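Side-chain contacts in suppressor of fused family protein (Neisseria gonorrhoeae, PDB 3K5J), which is of unknown function but resembles the N-terminal domain of human suppressor of fused and may act by binding other proteins: residues 67-72 / 79-84; 119-124 / 128-133. All coordinates share one frame; numbering follows the deposited sequence.

Contact 1. Residues 67-72 / 79-84; sequences FFIISP and IETLAM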
loop_
_atom_site.group_PDB
_atom_site.type_symbol
_atom_site.label_atom_id
_atom_site.label_comp_id
_atom_site.label_asym_id
_atom_site.label_seq_id
_atom_site.Cartn_x
_atom_site.Cartn_y
_atom_site.Cartn_z
ATOM N N PHE A 67 -3.473 3.992 -2.055
ATOM C CA PHE A 67 -2.341 3.152 -1.684
ATOM C C PHE A 67 -2.763 1.678 -1.696
ATOM O O PHE A 67 -3.918 1.344 -1.393
ATOM C CB PHE A 67 -1.845 3.531 -0.292
ATOM C CG PHE A 67 -1.403 4.966 -0.187
ATOM C CD1 PHE A 67 -0.156 5.348 -0.681
ATOM C CD2 PHE A 67 -2.260 5.947 0.244
ATOM C CE1 PHE A 67 0.228 6.660 -0.639
ATOM C CE2 PHE A 67 -1.868 7.284 0.241
ATOM C CZ PHE A 67 -0.640 7.637 -0.202
ATOM N N PHE A 68 -1.835 0.770 -1.994
ATOM C CA PHE A 68 -2.139 -0.643 -1.915
ATOM C C PHE A 68 -0.996 -1.454 -1.332
ATOM O O PHE A 68 0.182 -1.084 -1.435
ATOM C CB PHE A 68 -2.565 -1.232 -3.287
ATOM C CG PHE A 68 -1.521 -1.195 -4.329
ATOM C CD1 PHE A 68 -0.649 -2.280 -4.468
ATOM C CD2 PHE A 68 -1.408 -0.143 -5.200
ATOM C CE1 PHE A 68 0.352 -2.262 -5.427
ATOM C CE2 PHE A 68 -0.422 -0.146 -6.169
ATOM C CZ PHE A 68 0.466 -1.190 -6.288
ATOM N N ILE A 69 -1.373 -2.592 -0.754
ATOM C CA ILE A 69 -0.467 -3.571 -0.129
ATOM C C ILE A 69 -0.635 -4.891 -0.877
ATOM O O ILE A 69 -1.792 -5.338 -1.096
ATOM C CB ILE A 69 -0.802 -3.767 1.360
ATOM C CG1 ILE A 69 -0.639 -2.476 2.155
ATOM C CG2 ILE A 69 0.032 -4.909 1.965
ATOM C CD1 ILE A 69 -1.381 -2.408 3.494
ATOM N N ILE A 70 0.494 -5.494 -1.242
ATOM C CA ILE A 70 0.507 -6.831 -1.865
ATOM C C ILE A 70 0.912 -7.832 -0.790
ATOM O O ILE A 70 1.993 -7.730 -0.223
ATOM C CB ILE A 70 1.438 -6.945 -3.110
ATOM C CG1 ILE A 70 1.345 -5.718 -4.027
ATOM C CG2 ILE A 70 1.194 -8.270 -3.840
ATOM C CD1 ILE A 70 2.376 -5.736 -5.168
ATOM N N SER A 71 0.021 -8.768 -0.470
ATOM C CA SER A 71 0.192 -9.655 0.683
ATOM C C SER A 71 0.292 -11.110 0.276
ATOM O O SER A 71 -0.503 -11.589 -0.543
ATOM C CB SER A 71 -0.976 -9.508 1.645
ATOM O OG SER A 71 -0.758 -10.210 2.848
ATOM N N PRO A 72 1.219 -11.847 0.901
ATOM C CA PRO A 72 1.317 -13.281 0.579
ATOM C C PRO A 72 0.127 -14.128 1.020
ATOM O O PRO A 72 -0.074 -15.245 0.507
ATOM C CB PRO A 72 2.631 -13.695 1.290
ATOM C CG PRO A 72 2.827 -12.737 2.355
ATOM C CD PRO A 72 2.285 -11.420 1.830
ATOM N N ILE A 79 -6.485 -4.273 6.239
ATOM C CA ILE A 79 -7.652 -3.439 6.332
ATOM C C ILE A 79 -7.451 -2.425 7.478
ATOM O O ILE A 79 -7.685 -1.215 7.317
ATOM C CB ILE A 79 -8.952 -4.267 6.558
ATOM C CG1 ILE A 79 -9.133 -5.273 5.416
ATOM C CG2 ILE A 79 -10.140 -3.368 6.635
ATOM C CD1 ILE A 79 -10.222 -6.315 5.687
ATOM N N GLU A 80 -6.951 -2.938 8.609
ATOM C CA GLU A 80 -6.700 -2.132 9.794
ATOM C C GLU A 80 -5.620 -1.068 9.497
ATOM O O GLU A 80 -5.745 0.123 9.838
ATOM C CB GLU A 80 -6.240 -3.063 10.943
ATOM C CG GLU A 80 -7.244 -4.139 11.391
ATOM C CD GLU A 80 -6.629 -5.413 12.014
ATOM O OE1 GLU A 80 -5.375 -5.487 12.254
ATOM O OE2 GLU A 80 -7.442 -6.376 12.236
ATOM N N THR A 81 -4.558 -1.494 8.836
ATOM C CA THR A 81 -3.439 -0.592 8.483
ATOM C C THR A 81 -3.923 0.530 7.581
ATOM O O THR A 81 -3.612 1.695 7.799
ATOM C CB THR A 81 -2.319 -1.386 7.764
ATOM O OG1 THR A 81 -1.751 -2.286 8.715
ATOM C CG2 THR A 81 -1.259 -0.496 7.198
ATOM N N LEU A 82 -4.729 0.179 6.570
ATOM C CA LEU A 82 -5.169 1.194 5.625
ATOM C C LEU A 82 -6.125 2.205 6.273
ATOM O O LEU A 82 -6.072 3.387 5.924
ATOM C CB LEU A 82 -5.752 0.567 4.365
ATOM C CG LEU A 82 -4.723 -0.107 3.448
ATOM C CD1 LEU A 82 -5.388 -0.965 2.359
ATOM C CD2 LEU A 82 -3.784 0.906 2.809
ATOM N N ALA A 83 -6.971 1.776 7.220
ATOM C CA ALA A 83 -7.799 2.729 7.967
ATOM C C ALA A 83 -6.944 3.717 8.774
ATOM O O ALA A 83 -7.192 4.922 8.799
ATOM C CB ALA A 83 -8.822 2.032 8.863
HETATM N N MSE A 84 -5.903 3.205 9.398
HETATM C CA MSE A 84 -4.955 4.041 10.146
HETATM C C MSE A 84 -4.305 5.043 9.202
HETATM O O MSE A 84 -4.175 6.232 9.534
HETATM C CB MSE A 84 -3.922 3.150 10.818
HETATM C CG MSE A 84 -2.770 3.922 11.453
HETATM SE SE MSE A 84 -1.329 2.804 12.064
HETATM C CE MSE A 84 -0.562 2.398 10.365
#
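I69 keeps CG1 beside its backbone N (chi1 -62°) and L82 holds CG beside its own N (chi1 -71°), each anti to the carbonyl carbon, which carries the CD1 methyl of I69 to the branch carbon of L82 between strand 67-71 and helix 79-84. CD1 of I69 does most of the touching: it rests 4.1 Å from CG of L82 and 4.2 Å from CD2 of L82. The two side chains lie alongside each other, antiparallel. T81 adds a third group, its CG2 methyl lying 4.2 Å from I69 CD1, while its OG1 turns back into the helix to a hydrogen bond with E77 O. L82 CD2 also lies 4.2 Å from F67 O, but the F67 ring leads off toward I119. The axes of 67-71 and 79-84 approach to 9.9 Å at 160°, nearly antiparallel, as in a strand that turns through a short connection into a helix covering its sheet. L140 and Y54, from the two flanking strands, touch L82, and F117 touches both I69 and T81, so the contact is sealed within the core. No hydrogen bond crosses between the segments. The grip is entirely van der Waals, methyl against branched carbon, and the one polar side chain that takes part spends its hydroxyl on its own helix.

Contact 2. Residues 119-124 / 128-133; sequences ISLPYP and ELEYMD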
loop_
_atom_site.group_PDB
_atom_site.type_symbol
_atom_site.label_atom_id
_atom_site.label_comp_id
_atom_site.label_asym_id
_atom_site.label_seq_id
_atom_site.Cartn_x
_atom_site.Cartn_y
_atom_site.Cartn_z
ATOM N N ILE A 119 6.639 4.407 0.055
ATOM C CA ILE A 119 5.584 4.769 -0.932
ATOM C C ILE A 119 6.269 4.796 -2.298
ATOM O O ILE A 119 7.186 5.593 -2.533
ATOM C CB ILE A 119 4.893 6.101 -0.605
ATOM C CG1 ILE A 119 4.206 6.022 0.773
ATOM C CG2 ILE A 119 3.902 6.422 -1.714
ATOM C CD1 ILE A 119 3.624 7.294 1.298
ATOM N N SER A 120 5.847 3.884 -3.154
ATOM C CA SER A 120 6.494 3.595 -4.423
ATOM C C SER A 120 5.565 3.627 -5.627
ATOM O O SER A 120 4.351 3.460 -5.485
ATOM C CB SER A 120 7.140 2.216 -4.343
ATOM O OG SER A 120 8.037 2.113 -3.245
ATOM N N LEU A 121 6.141 3.806 -6.809
ATOM C CA LEU A 121 5.378 3.585 -8.022
ATOM C C LEU A 121 5.010 2.094 -8.097
ATOM O O LEU A 121 5.695 1.246 -7.503
ATOM C CB LEU A 121 6.167 4.008 -9.247
ATOM C CG LEU A 121 6.436 5.485 -9.390
ATOM C CD1 LEU A 121 7.411 5.790 -10.523
ATOM C CD2 LEU A 121 5.118 6.313 -9.508
ATOM N N PRO A 122 3.919 1.755 -8.803
ATOM C CA PRO A 122 3.353 0.377 -8.722
ATOM C C PRO A 122 4.066 -0.555 -9.712
ATOM O O PRO A 122 3.462 -1.076 -10.649
ATOM C CB PRO A 122 1.875 0.613 -9.055
ATOM C CG PRO A 122 1.896 1.777 -9.998
ATOM C CD PRO A 122 2.948 2.696 -9.397
ATOM N N TYR A 123 5.348 -0.785 -9.476
ATOM C CA TYR A 123 6.188 -1.536 -10.404
ATOM C C TYR A 123 5.665 -2.922 -10.799
ATOM O O TYR A 123 5.818 -3.318 -11.950
ATOM C CB TYR A 123 7.615 -1.635 -9.861
ATOM C CG TYR A 123 8.305 -0.298 -9.694
ATOM C CD1 TYR A 123 8.527 0.522 -10.779
ATOM C CD2 TYR A 123 8.678 0.176 -8.443
ATOM C CE1 TYR A 123 9.167 1.742 -10.623
ATOM C CE2 TYR A 123 9.318 1.384 -8.275
ATOM C CZ TYR A 123 9.547 2.193 -9.361
ATOM O OH TYR A 123 10.156 3.402 -9.162
ATOM N N PRO A 124 4.994 -3.664 -9.874
ATOM C CA PRO A 124 4.504 -4.999 -10.290
ATOM C C PRO A 124 3.411 -4.994 -11.342
ATOM O O PRO A 124 3.189 -6.004 -12.031
ATOM C CB PRO A 124 3.995 -5.612 -8.972
ATOM C CG PRO A 124 4.825 -4.911 -7.924
ATOM C CD PRO A 124 4.914 -3.508 -8.407
ATOM N N GLU A 128 -1.195 1.000 -16.270
ATOM C CA GLU A 128 -2.648 0.770 -16.345
ATOM C C GLU A 128 -3.295 0.786 -14.957
ATOM O O GLU A 128 -4.446 1.196 -14.819
ATOM C CB GLU A 128 -2.993 -0.564 -17.027
ATOM C CG GLU A 128 -4.501 -0.761 -17.304
ATOM C CD GLU A 128 -4.809 -2.072 -17.991
ATOM O OE1 GLU A 128 -3.881 -2.851 -18.259
ATOM O OE2 GLU A 128 -5.991 -2.317 -18.232
ATOM N N LEU A 129 -2.551 0.351 -13.945
ATOM C CA LEU A 129 -2.999 0.477 -12.567
ATOM C C LEU A 129 -2.665 1.865 -11.989
ATOM O O LEU A 129 -3.482 2.455 -11.298
ATOM C CB LEU A 129 -2.419 -0.612 -11.692
ATOM C CG LEU A 129 -2.928 -0.566 -10.231
ATOM C CD1 LEU A 129 -4.441 -0.881 -10.124
ATOM C CD2 LEU A 129 -2.113 -1.543 -9.308
ATOM N N GLU A 130 -1.484 2.395 -12.306
ATOM C CA GLU A 130 -0.992 3.651 -11.745
ATOM C C GLU A 130 -1.977 4.819 -11.851
ATOM O O GLU A 130 -2.115 5.564 -10.894
ATOM C CB GLU A 130 0.341 4.015 -12.415
ATOM C CG GLU A 130 1.061 5.219 -11.797
ATOM C CD GLU A 130 2.100 5.810 -12.714
ATOM O OE1 GLU A 130 2.183 5.396 -13.896
ATOM O OE2 GLU A 130 2.849 6.661 -12.213
ATOM N N TYR A 131 -2.568 5.025 -13.033
ATOM C CA TYR A 131 -3.450 6.177 -13.273
ATOM C C TYR A 131 -4.865 5.775 -13.528
ATOM O O TYR A 131 -5.147 4.931 -14.377
ATOM C CB TYR A 131 -2.968 6.995 -14.486
ATOM C CG TYR A 131 -1.870 8.004 -14.153
ATOM C CD1 TYR A 131 -0.513 7.673 -14.146
ATOM C CD2 TYR A 131 -2.193 9.324 -13.884
ATOM C CE1 TYR A 131 0.451 8.623 -13.830
ATOM C CE2 TYR A 131 -1.232 10.263 -13.541
ATOM C CZ TYR A 131 0.098 9.923 -13.530
ATOM O OH TYR A 131 1.054 10.891 -13.218
HETATM N N MSE A 132 -5.745 6.473 -12.828
HETATM C CA MSE A 132 -7.179 6.560 -13.100
HETATM C C MSE A 132 -7.695 8.004 -13.046
HETATM O O MSE A 132 -7.739 8.571 -11.999
HETATM C CB MSE A 132 -7.891 5.882 -11.936
HETATM C CG MSE A 132 -9.374 5.824 -11.926
HETATM SE SE MSE A 132 -10.162 5.441 -10.244
HETATM C CE MSE A 132 -10.034 7.000 -9.176
ATOM N N ASP A 133 -8.141 8.591 -14.146
ATOM C CA ASP A 133 -8.619 10.007 -14.093
ATOM C C ASP A 133 -8.580 10.747 -12.713
ATOM O O ASP A 133 -9.376 10.509 -11.797
ATOM C CB ASP A 133 -9.996 10.184 -14.692
ATOM C CG ASP A 133 -10.266 11.636 -15.054
ATOM O OD1 ASP A 133 -9.404 12.240 -15.712
ATOM O OD2 ASP A 133 -11.313 12.171 -14.674
#
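P122 meets E130 with its ring carbons, and each segment carries an aromatic ring beside the contact that meets a neighbour of its own segment: L121 CB lies 3.8 Å above one face of the Y123 ring, offset toward its rim, while OE1 of E130 sits in the plane of the Y131 ring at its edge. P122 is the centre of an inverse gamma turn (phi/psi -85°/65°), closed by the backbone bond from Y123 N to L121 O at 2.9 Å. This tight turn follows strand 116-120 and puts the proline ring beside the end of the short helix 127-130, just before the chain leaves helical geometry at Y131 and enters strand 131-132. E130 carries CG anti to its backbone N (chi1 -173°) and continues extended, which takes its aliphatic stem past the proline ring roughly perpendicular to it. The closest carbon-carbon approach is P122 CG to E130 CB at 3.6 Å. Next to it, P122 CD lies 4.0 Å from E130 CG. F68 of strand 65-71 packs on P122 and L129. No hydrogen bond joins the two segments: across them the contact is carbon-carbon packing along the glutamate stem. The charged end has its partner elsewhere, in a salt bridge from E130 OE2 to R136 NH2 on the adjoining strand 135-143. That arginine also touches L121 and Y131, so it ties the carboxylate to the sheet, and its charge would be expected to steady the anion. The same oxygen, OE2 of E130, has a methyl beside it as well, with L121 CD2 at 3.5 Å.

Contact 1 closes before contact 2 opens along the chain, and their centres lie 15 Å apart, yet both build on the same mixed sheet. Strands 65-71 and 116-120 each pair with strand 135-143, the first parallel and the second antiparallel. Helix 77-91 packs on I69, whereas F68 and I70 point from the strand toward the segments of contact 2: F68 CZ lies 3.6 Å from P122 CB, and I70 CD1 lies 3.8 Å from P124 CG. F67 also reaches I119. One strand thus bridges contact 1, buried about 5 Å from the centre of the chain, and contact 2, partly buried with its centre about 11 Å from it.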